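Local coordinates for Adenylate/guanylate cyclase/hydrolase, alpha/beta fold family (Ruegeria pomeroyi, PDB 3MR7), which probably converts ATP to cyclic AMP, this chain being the nucleotide cyclase catalytic domain of a longer protein, at residues Arg5-Ala16 against Ile94-Ile105; Pro43-Gln51 against Ala62-Cys73. All blocks are in the same frame, centred on the assembly; numbering follows the deposited sequence.

In the fold
Both contacts belong to the βαββαβ core of the cyclase domain and illustrate how one sheet is held by different chemistry at its middle and near its margin. Contact 1 is the buried centre, where two long strands are zipped along their length by backbone bonds and aliphatic side chains. Contact 2, nested between those strands in sequence and only partly buried, joins the end of helix 27-47 to strand 59-64 and helix 67-84 through small residues, I45, C73 and F64, with a Q51–R63 backbone pair at the more exposed side. They meet directly: strand 4-15 also pairs with strand 59-64, R6 makes a salt bridge to D65, and A67 packs on I102.

Contact 1 of 2, residues Arg5-Ala16 against Ile94-Ile105; sequences RRLCAILAADMA and IQYRIGINIGDI
A12 and G99 exchange two backbone hydrogen bonds, each N reaching the other's O at 2.8 Å. Such pairs recur at R6 with I105, I10 with N101 and D14 with R97, and in the C8–G103 pair the bond from G103 N is weak; A16 N extends the series to Q95 O at 2.7 Å. The strands, first and last of the cyclase domain's βαββαβ core, run antiparallel at the centre of its sheet, their short axes at 163°.

Among side chains, D14 and R97 lie side by side with carboxylate and guanidinium planes 78° apart, and D14 OD2 stands 3.8 Å from R97 NH2, a long salt bridge. The R97 chain bends at its third torsion (-53°), which brings the guanidinium back beside D14 and A16; its NE meets E124. D14 OD1 accepts from M15 N at 2.8 Å and is hydrogen-bonded to S19 of the second subunit. With an alanine here, R97 would probably keep E124 but lose this second acid, leaving M15 N and that serine without their carboxylate partner.

Packing follows on both faces. I98 works with both branches: CG1, beside the backbone N, meets A13 CB, while CG2 lies 3.6 Å from L11 CD1. L11, I98 and I100 belong to the face that carries helix 67-84. On the face under helix 115-126, I10 CD1 and I105 CG2 approach tip to tip at 4.0 Å, and the N101 amide is bound by S135 OG and A116 O. At the far end the Y96 ring brings its edge to D14 O.

The chemistry thus divides: mostly aliphatic groups line the middle, with the N101 amide a polar exception, whereas the D14–R97 end ties the sheet to helix 115-126 and to the dimer partner.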
loop_
_atom_site.group_PDB
_atom_site.type_symbol
_atom_site.label_atom_id
_atom_site.label_comp_id
_atom_site.label_asym_id
_atom_site.label_seq_id
_atom_site.Cartn_x
_atom_site.Cartn_y
_atom_site.Cartn_z
ATOM N N ARG A 5 -11.527 -11.217 25.678
ATOM C CA ARG A 5 -10.186 -10.785 25.351
ATOM C C ARG A 5 -9.352 -12.021 25.217
ATOM O O ARG A 5 -9.314 -12.837 26.114
ATOM C CB ARG A 5 -9.603 -9.908 26.466
ATOM C CG ARG A 5 -10.432 -8.669 26.837
ATOM C CD ARG A 5 -9.816 -7.938 28.040
ATOM N NE ARG A 5 -10.566 -6.746 28.421
ATOM C CZ ARG A 5 -10.422 -5.576 27.815
ATOM N NH1 ARG A 5 -9.564 -5.472 26.808
ATOM N NH2 ARG A 5 -11.140 -4.524 28.190
ATOM N N ARG A 6 -8.693 -12.201 24.091
ATOM C CA ARG A 6 -7.597 -13.140 24.119
ATOM C C ARG A 6 -6.348 -12.714 23.315
ATOM O O ARG A 6 -6.318 -11.676 22.647
ATOM C CB ARG A 6 -8.074 -14.579 23.851
ATOM C CG ARG A 6 -8.634 -14.891 22.482
ATOM C CD ARG A 6 -9.005 -16.374 22.443
ATOM N NE ARG A 6 -9.313 -16.887 21.105
ATOM C CZ ARG A 6 -8.415 -17.431 20.283
ATOM N NH1 ARG A 6 -7.143 -17.518 20.649
ATOM N NH2 ARG A 6 -8.786 -17.881 19.088
ATOM N N LEU A 7 -5.308 -13.521 23.441
ATOM C CA LEU A 7 -4.060 -13.355 22.723
ATOM C C LEU A 7 -4.220 -14.051 21.350
ATOM O O LEU A 7 -4.552 -15.230 21.276
ATOM C CB LEU A 7 -2.979 -14.002 23.585
ATOM C CG LEU A 7 -1.494 -13.784 23.466
ATOM C CD1 LEU A 7 -1.162 -12.331 23.224
ATOM C CD2 LEU A 7 -0.923 -14.257 24.773
ATOM N N CYS A 8 -4.024 -13.333 20.250
ATOM C CA CYS A 8 -4.342 -13.932 18.955
ATOM C C CYS A 8 -3.335 -13.623 17.892
ATOM O O CYS A 8 -2.679 -12.599 17.925
ATOM C CB CYS A 8 -5.724 -13.476 18.459
ATOM S SG CYS A 8 -6.961 -14.781 18.417
ATOM N N ALA A 9 -3.236 -14.521 16.930
ATOM C CA ALA A 9 -2.423 -14.292 15.762
ATOM C C ALA A 9 -3.337 -13.748 14.670
ATOM O O ALA A 9 -4.208 -14.444 14.177
ATOM C CB ALA A 9 -1.787 -15.585 15.325
ATOM N N ILE A 10 -3.146 -12.496 14.309
ATOM C CA ILE A 10 -3.921 -11.880 13.257
ATOM C C ILE A 10 -3.100 -11.838 11.970
ATOM O O ILE A 10 -1.899 -11.561 11.995
ATOM C CB ILE A 10 -4.317 -10.456 13.637
ATOM C CG1 ILE A 10 -5.212 -10.486 14.854
ATOM C CG2 ILE A 10 -5.053 -9.783 12.518
ATOM C CD1 ILE A 10 -4.471 -10.582 16.097
ATOM N N LEU A 11 -3.781 -12.105 10.857
ATOM C CA LEU A 11 -3.214 -12.123 9.522
ATOM C C LEU A 11 -4.072 -11.231 8.622
ATOM O O LEU A 11 -5.267 -11.445 8.516
ATOM C CB LEU A 11 -3.158 -13.568 9.016
ATOM C CG LEU A 11 -3.209 -13.989 7.539
ATOM C CD1 LEU A 11 -3.135 -12.858 6.510
ATOM C CD2 LEU A 11 -2.149 -15.027 7.269
ATOM N N ALA A 12 -3.463 -10.209 8.016
ATOM C CA ALA A 12 -4.144 -9.364 7.037
ATOM C C ALA A 12 -3.537 -9.584 5.659
ATOM O O ALA A 12 -2.322 -9.723 5.526
ATOM C CB ALA A 12 -4.060 -7.873 7.433
ATOM N N ALA A 13 -4.385 -9.583 4.637
ATOM C CA ALA A 13 -3.960 -9.738 3.240
ATOM C C ALA A 13 -4.767 -8.897 2.249
ATOM O O ALA A 13 -5.963 -8.709 2.424
ATOM C CB ALA A 13 -3.996 -11.217 2.834
ATOM N N ASP A 14 -4.105 -8.416 1.203
ATOM C CA ASP A 14 -4.743 -7.629 0.141
ATOM C C ASP A 14 -4.066 -7.992 -1.171
ATOM O O ASP A 14 -3.048 -8.665 -1.187
ATOM C CB ASP A 14 -4.549 -6.136 0.401
ATOM C CG ASP A 14 -5.631 -5.244 -0.241
ATOM O OD1 ASP A 14 -6.425 -5.674 -1.137
ATOM O OD2 ASP A 14 -5.654 -4.060 0.177
HETATM N N MSE A 15 -4.636 -7.554 -2.277
HETATM C CA MSE A 15 -4.069 -7.854 -3.566
HETATM C C MSE A 15 -3.291 -6.651 -4.031
HETATM O O MSE A 15 -3.787 -5.524 -3.966
HETATM C CB MSE A 15 -5.157 -8.123 -4.584
HETATM C CG MSE A 15 -4.571 -8.640 -5.891
HETATM SE SE MSE A 15 -5.828 -8.655 -7.387
HETATM C CE MSE A 15 -4.679 -9.376 -8.766
ATOM N N ALA A 16 -2.076 -6.881 -4.507
ATOM C CA ALA A 16 -1.252 -5.784 -4.988
ATOM C C ALA A 16 -1.684 -5.449 -6.394
ATOM O O ALA A 16 -2.315 -6.274 -7.064
ATOM C CB ALA A 16 0.190 -6.195 -5.003
ATOM N N ILE A 94 -0.547 -11.658 -10.551
ATOM C CA ILE A 94 -1.337 -11.318 -9.384
ATOM C C ILE A 94 -0.439 -11.579 -8.198
ATOM O O ILE A 94 0.176 -12.626 -8.115
ATOM C CB ILE A 94 -2.594 -12.218 -9.271
ATOM C CG1 ILE A 94 -3.538 -11.952 -10.439
ATOM C CG2 ILE A 94 -3.298 -12.027 -7.933
ATOM C CD1 ILE A 94 -4.967 -12.436 -10.222
ATOM N N GLN A 95 -0.324 -10.632 -7.289
ATOM C CA GLN A 95 0.398 -10.924 -6.063
ATOM C C GLN A 95 -0.328 -10.401 -4.863
ATOM O O GLN A 95 -0.862 -9.288 -4.888
ATOM C CB GLN A 95 1.774 -10.299 -6.071
ATOM C CG GLN A 95 2.694 -10.798 -7.124
ATOM C CD GLN A 95 3.983 -9.971 -7.160
ATOM O OE1 GLN A 95 3.967 -8.776 -7.485
ATOM N NE2 GLN A 95 5.088 -10.592 -6.796
ATOM N N TYR A 96 -0.319 -11.184 -3.800
ATOM C CA TYR A 96 -0.870 -10.700 -2.549
ATOM C C TYR A 96 0.194 -10.011 -1.663
ATOM O O TYR A 96 1.392 -10.202 -1.868
ATOM C CB TYR A 96 -1.553 -11.847 -1.842
ATOM C CG TYR A 96 -2.753 -12.366 -2.603
ATOM C CD1 TYR A 96 -3.939 -11.646 -2.645
ATOM C CD2 TYR A 96 -2.701 -13.573 -3.274
ATOM C CE1 TYR A 96 -5.034 -12.122 -3.336
ATOM C CE2 TYR A 96 -3.764 -14.051 -3.960
ATOM C CZ TYR A 96 -4.939 -13.339 -3.995
ATOM O OH TYR A 96 -6.013 -13.849 -4.709
ATOM N N ARG A 97 -0.245 -9.165 -0.729
ATOM C CA ARG A 97 0.618 -8.653 0.355
ATOM C C ARG A 97 0.093 -9.271 1.642
ATOM O O ARG A 97 -1.110 -9.486 1.767
ATOM C CB ARG A 97 0.549 -7.119 0.455
ATOM C CG ARG A 97 1.286 -6.366 -0.646
ATOM C CD ARG A 97 1.374 -4.934 -0.279
ATOM N NE ARG A 97 0.040 -4.475 0.033
ATOM C CZ ARG A 97 -0.729 -3.836 -0.831
ATOM N NH1 ARG A 97 -0.252 -3.553 -2.030
ATOM N NH2 ARG A 97 -1.967 -3.482 -0.502
ATOM N N ILE A 98 0.961 -9.583 2.596
ATOM C CA ILE A 98 0.462 -10.169 3.840
ATOM C C ILE A 98 1.177 -9.640 5.040
ATOM O O ILE A 98 2.385 -9.521 5.032
ATOM C CB ILE A 98 0.561 -11.693 3.848
ATOM C CG1 ILE A 98 -0.307 -12.281 2.732
ATOM C CG2 ILE A 98 0.138 -12.240 5.204
ATOM C CD1 ILE A 98 -0.032 -13.724 2.423
ATOM N N GLY A 99 0.400 -9.285 6.054
ATOM C CA GLY A 99 0.913 -8.885 7.354
ATOM C C GLY A 99 0.392 -9.799 8.455
ATOM O O GLY A 99 -0.702 -10.341 8.398
ATOM N N ILE A 100 1.198 -9.998 9.474
ATOM C CA ILE A 100 0.817 -10.872 10.567
ATOM C C ILE A 100 1.297 -10.220 11.837
ATOM O O ILE A 100 2.395 -9.725 11.865
ATOM C CB ILE A 100 1.499 -12.225 10.439
ATOM C CG1 ILE A 100 1.071 -12.886 9.140
ATOM C CG2 ILE A 100 1.135 -13.097 11.619
ATOM C CD1 ILE A 100 1.688 -14.202 8.922
ATOM N N ASN A 101 0.477 -10.197 12.878
ATOM C CA ASN A 101 0.891 -9.606 14.145
ATOM C C ASN A 101 0.319 -10.410 15.305
ATOM O O ASN A 101 -0.428 -11.348 15.089
ATOM C CB ASN A 101 0.450 -8.148 14.214
ATOM C CG ASN A 101 0.870 -7.474 15.502
ATOM O OD1 ASN A 101 1.950 -7.735 16.026
ATOM N ND2 ASN A 101 0.015 -6.605 16.026
ATOM N N ILE A 102 0.671 -10.046 16.531
ATOM C CA ILE A 102 0.089 -10.678 17.705
ATOM C C ILE A 102 -0.281 -9.664 18.798
ATOM O O ILE A 102 0.310 -8.587 18.898
ATOM C CB ILE A 102 1.010 -11.773 18.218
ATOM C CG1 ILE A 102 0.770 -13.045 17.425
ATOM C CG2 ILE A 102 0.763 -12.062 19.677
ATOM C CD1 ILE A 102 1.923 -13.996 17.513
ATOM N N GLY A 103 -1.295 -9.978 19.592
ATOM C CA GLY A 103 -1.673 -9.089 20.671
ATOM C C GLY A 103 -2.838 -9.621 21.476
ATOM O O GLY A 103 -3.451 -10.613 21.095
ATOM N N ASP A 104 -3.105 -8.983 22.614
ATOM C CA ASP A 104 -4.392 -9.109 23.283
ATOM C C ASP A 104 -5.384 -8.258 22.476
ATOM O O ASP A 104 -5.229 -7.054 22.368
ATOM C CB ASP A 104 -4.316 -8.586 24.720
ATOM C CG ASP A 104 -3.508 -9.493 25.651
ATOM O OD1 ASP A 104 -3.232 -10.652 25.289
ATOM O OD2 ASP A 104 -3.152 -9.040 26.761
ATOM N N ILE A 105 -6.377 -8.883 21.866
ATOM C CA ILE A 105 -7.385 -8.127 21.150
ATOM C C ILE A 105 -8.713 -8.620 21.641
ATOM O O ILE A 105 -8.782 -9.685 22.227
ATOM C CB ILE A 105 -7.320 -8.377 19.653
ATOM C CG1 ILE A 105 -8.034 -9.669 19.307
ATOM C CG2 ILE A 105 -5.885 -8.492 19.217
ATOM C CD1 ILE A 105 -7.145 -10.845 19.459
#

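Contact 2 of 2, residues Pro43-Gln51 against Ala62-Cys73; sequences PAIAQAGGQ and ARFDTAQAALRC
The F64 ring is sandwiched between two backbone carbons: G50 CA sits over one face, a CH-pi contact 3.9 Å from the centroid and 29° off the normal, and A70 CA covers the opposite face over its centre. A48 comes to the edge, its CB 3.8 Å from F64 CE1. G50, having no side chain, lets its CA approach the ring this closely. The other flat pair is looser. Q51 OE1 lies over a face of the R63 guanidinium with the amide plane turned 56° to it, too poorly angled for a hydrogen bond.

What joins these two residues firmly is their backbone: Q51 N to R63 O at 2.9 Å and R63 N to Q51 O at 2.8 Å, a hydrogen-bonded antiparallel pair that starts a hairpin. Deeper in, with chi1 at 175° the C73 sulfur lies beside the carbonyl carbon, and SG is 3.7 Å from I45 CG1. A48 CB rests on C73 CB, and A69 CB lies against A48 O.

Helix 27-47 ends in a Schellman motif, with G49 at positive phi and G50 N bonded back to I45 O at 2.9 Å. Helix 67-84 begins with T66 as N-cap, OG1 accepting from A69 N. This passage from helix 27-47 through the β-hairpin 51-64 to helix 67-84 is the middle of the βαββαβ unit, the ferredoxin-like core of class III nucleotide cyclase domains.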
loop_
_atom_site.group_PDB
_atom_site.type_symbol
_atom_site.label_atom_id
_atom_site.label_comp_id
_atom_site.label_asym_id
_atom_site.label_seq_id
_atom_site.Cartn_x
_atom_site.Cartn_y
_atom_site.Cartn_z
ATOM N N PRO A 43 -8.565 -22.504 1.403
ATOM C CA PRO A 43 -8.086 -23.818 1.865
ATOM C C PRO A 43 -6.892 -23.800 2.835
ATOM O O PRO A 43 -6.965 -24.451 3.873
ATOM C CB PRO A 43 -7.713 -24.502 0.554
ATOM C CG PRO A 43 -8.754 -24.000 -0.359
ATOM C CD PRO A 43 -8.793 -22.523 -0.050
ATOM N N ALA A 44 -5.824 -23.080 2.511
ATOM C CA ALA A 44 -4.637 -23.040 3.358
ATOM C C ALA A 44 -4.989 -22.542 4.750
ATOM O O ALA A 44 -4.428 -22.993 5.750
ATOM C CB ALA A 44 -3.517 -22.135 2.714
ATOM N N ILE A 45 -5.906 -21.588 4.801
ATOM C CA ILE A 45 -6.323 -20.985 6.055
ATOM C C ILE A 45 -7.092 -21.978 6.917
ATOM O O ILE A 45 -6.821 -22.112 8.105
ATOM C CB ILE A 45 -7.223 -19.770 5.821
ATOM C CG1 ILE A 45 -6.400 -18.557 5.355
ATOM C CG2 ILE A 45 -7.981 -19.458 7.071
ATOM C CD1 ILE A 45 -7.189 -17.266 5.177
ATOM N N ALA A 46 -8.055 -22.668 6.318
ATOM C CA ALA A 46 -8.749 -23.776 6.977
ATOM C C ALA A 46 -7.800 -24.900 7.393
ATOM O O ALA A 46 -7.764 -25.277 8.554
ATOM C CB ALA A 46 -9.813 -24.316 6.088
ATOM N N GLN A 47 -7.041 -25.442 6.452
ATOM C CA GLN A 47 -6.052 -26.458 6.794
ATOM C C GLN A 47 -5.237 -26.079 8.027
ATOM O O GLN A 47 -4.876 -26.944 8.822
ATOM C CB GLN A 47 -5.105 -26.733 5.621
ATOM C CG GLN A 47 -5.120 -28.186 5.133
ATOM C CD GLN A 47 -4.316 -29.121 6.023
ATOM O OE1 GLN A 47 -3.173 -28.823 6.372
ATOM N NE2 GLN A 47 -4.909 -30.259 6.389
ATOM N N ALA A 48 -4.959 -24.785 8.181
ATOM C CA ALA A 48 -4.064 -24.296 9.228
ATOM C C ALA A 48 -4.768 -23.942 10.540
ATOM O O ALA A 48 -4.142 -23.386 11.444
ATOM C CB ALA A 48 -3.290 -23.069 8.720
ATOM N N GLY A 49 -6.072 -24.195 10.613
ATOM C CA GLY A 49 -6.845 -23.951 11.821
ATOM C C GLY A 49 -7.429 -22.554 11.954
ATOM O O GLY A 49 -8.164 -22.229 12.907
ATOM N N GLY A 50 -7.114 -21.714 10.988
ATOM C CA GLY A 50 -7.539 -20.332 11.064
ATOM C C GLY A 50 -9.001 -20.129 10.757
ATOM O O GLY A 50 -9.689 -21.051 10.320
ATOM N N GLN A 51 -9.470 -18.916 11.012
ATOM C CA GLN A 51 -10.791 -18.491 10.583
ATOM C C GLN A 51 -10.675 -17.145 9.935
ATOM O O GLN A 51 -10.036 -16.243 10.482
ATOM C CB GLN A 51 -11.744 -18.309 11.758
ATOM C CG GLN A 51 -11.745 -19.390 12.784
ATOM C CD GLN A 51 -12.658 -19.030 13.921
ATOM O OE1 GLN A 51 -12.312 -19.198 15.089
ATOM N NE2 GLN A 51 -13.834 -18.495 13.583
ATOM N N ALA A 62 -7.811 -12.576 9.069
ATOM C CA ALA A 62 -8.081 -13.915 9.582
ATOM C C ALA A 62 -7.328 -14.099 10.864
ATOM O O ALA A 62 -6.397 -13.364 11.141
ATOM C CB ALA A 62 -7.692 -14.986 8.582
ATOM N N ARG A 63 -7.720 -15.083 11.654
ATOM C CA ARG A 63 -7.042 -15.281 12.916
ATOM C C ARG A 63 -6.778 -16.731 13.190
ATOM O O ARG A 63 -7.505 -17.604 12.742
ATOM C CB ARG A 63 -7.837 -14.670 14.059
ATOM C CG ARG A 63 -9.059 -15.461 14.447
ATOM C CD ARG A 63 -9.968 -14.604 15.282
ATOM N NE ARG A 63 -11.278 -15.210 15.386
ATOM C CZ ARG A 63 -11.600 -16.126 16.291
ATOM N NH1 ARG A 63 -10.706 -16.542 17.178
ATOM N NH2 ARG A 63 -12.824 -16.620 16.308
ATOM N N PHE A 64 -5.732 -16.956 13.965
ATOM C CA PHE A 64 -5.173 -18.273 14.204
ATOM C C PHE A 64 -4.856 -18.472 15.704
ATOM O O PHE A 64 -4.693 -17.516 16.469
ATOM C CB PHE A 64 -3.878 -18.449 13.396
ATOM C CG PHE A 64 -4.063 -18.402 11.908
ATOM C CD1 PHE A 64 -4.101 -19.578 11.162
ATOM C CD2 PHE A 64 -4.165 -17.186 11.242
ATOM C CE1 PHE A 64 -4.266 -19.543 9.774
ATOM C CE2 PHE A 64 -4.325 -17.137 9.856
ATOM C CZ PHE A 64 -4.379 -18.324 9.119
ATOM N N ASP A 65 -4.750 -19.726 16.115
ATOM C CA ASP A 65 -4.512 -20.025 17.510
ATOM C C ASP A 65 -3.047 -20.017 17.840
ATOM O O ASP A 65 -2.675 -19.705 18.968
ATOM C CB ASP A 65 -5.118 -21.364 17.870
ATOM C CG ASP A 65 -6.603 -21.271 18.065
ATOM O OD1 ASP A 65 -7.081 -20.193 18.519
ATOM O OD2 ASP A 65 -7.288 -22.270 17.748
ATOM N N THR A 66 -2.215 -20.367 16.866
ATOM C CA THR A 66 -0.780 -20.260 17.067
ATOM C C THR A 66 -0.182 -19.247 16.127
ATOM O O THR A 66 -0.711 -19.031 15.053
ATOM C CB THR A 66 -0.054 -21.617 16.920
ATOM O OG1 THR A 66 -0.458 -22.290 15.709
ATOM C CG2 THR A 66 -0.380 -22.470 18.112
ATOM N N ALA A 67 0.916 -18.623 16.535
ATOM C CA ALA A 67 1.700 -17.789 15.634
ATOM C C ALA A 67 2.281 -18.645 14.499
ATOM O O ALA A 67 2.253 -18.264 13.338
ATOM C CB ALA A 67 2.795 -17.083 16.395
ATOM N N GLN A 68 2.763 -19.832 14.820
ATOM C CA GLN A 68 3.263 -20.701 13.782
ATOM C C GLN A 68 2.249 -20.901 12.639
ATOM O O GLN A 68 2.614 -20.773 11.467
ATOM C CB GLN A 68 3.693 -22.020 14.378
ATOM C CG GLN A 68 4.912 -22.625 13.719
ATOM C CD GLN A 68 5.282 -23.997 14.308
ATOM O OE1 GLN A 68 4.732 -24.428 15.336
ATOM N NE2 GLN A 68 6.223 -24.682 13.657
ATOM N N ALA A 69 0.983 -21.186 12.957
ATOM C CA ALA A 69 -0.004 -21.538 11.919
ATOM C C ALA A 69 -0.336 -20.368 10.995
ATOM O O ALA A 69 -0.524 -20.552 9.800
ATOM C CB ALA A 69 -1.268 -22.098 12.532
ATOM N N ALA A 70 -0.416 -19.167 11.548
ATOM C CA ALA A 70 -0.566 -17.985 10.723
ATOM C C ALA A 70 0.576 -17.937 9.719
ATOM O O ALA A 70 0.355 -17.739 8.516
ATOM C CB ALA A 70 -0.582 -16.720 11.575
ATOM N N LEU A 71 1.794 -18.154 10.202
ATOM C CA LEU A 71 2.957 -17.968 9.348
ATOM C C LEU A 71 3.101 -19.049 8.281
ATOM O O LEU A 71 3.382 -18.739 7.132
ATOM C CB LEU A 71 4.244 -17.798 10.164
ATOM C CG LEU A 71 5.480 -17.439 9.329
ATOM C CD1 LEU A 71 5.167 -16.307 8.357
ATOM C CD2 LEU A 71 6.659 -17.064 10.221
ATOM N N ARG A 72 2.902 -20.309 8.635
ATOM C CA ARG A 72 3.009 -21.362 7.629
ATOM C C ARG A 72 1.912 -21.183 6.603
ATOM O O ARG A 72 2.070 -21.493 5.414
ATOM C CB ARG A 72 2.877 -22.739 8.251
ATOM C CG ARG A 72 4.027 -23.098 9.163
ATOM C CD ARG A 72 3.627 -24.278 10.033
ATOM N NE ARG A 72 4.747 -24.867 10.755
ATOM C CZ ARG A 72 4.674 -26.029 11.394
ATOM N NH1 ARG A 72 3.539 -26.721 11.390
ATOM N NH2 ARG A 72 5.733 -26.509 12.030
ATOM N N CYS A 73 0.786 -20.682 7.067
ATOM C CA CYS A 73 -0.320 -20.455 6.167
ATOM C C CYS A 73 0.066 -19.409 5.113
ATOM O O CYS A 73 -0.126 -19.634 3.916
ATOM C CB CYS A 73 -1.551 -20.057 6.968
ATOM S SG CYS A 73 -2.973 -19.618 6.028
#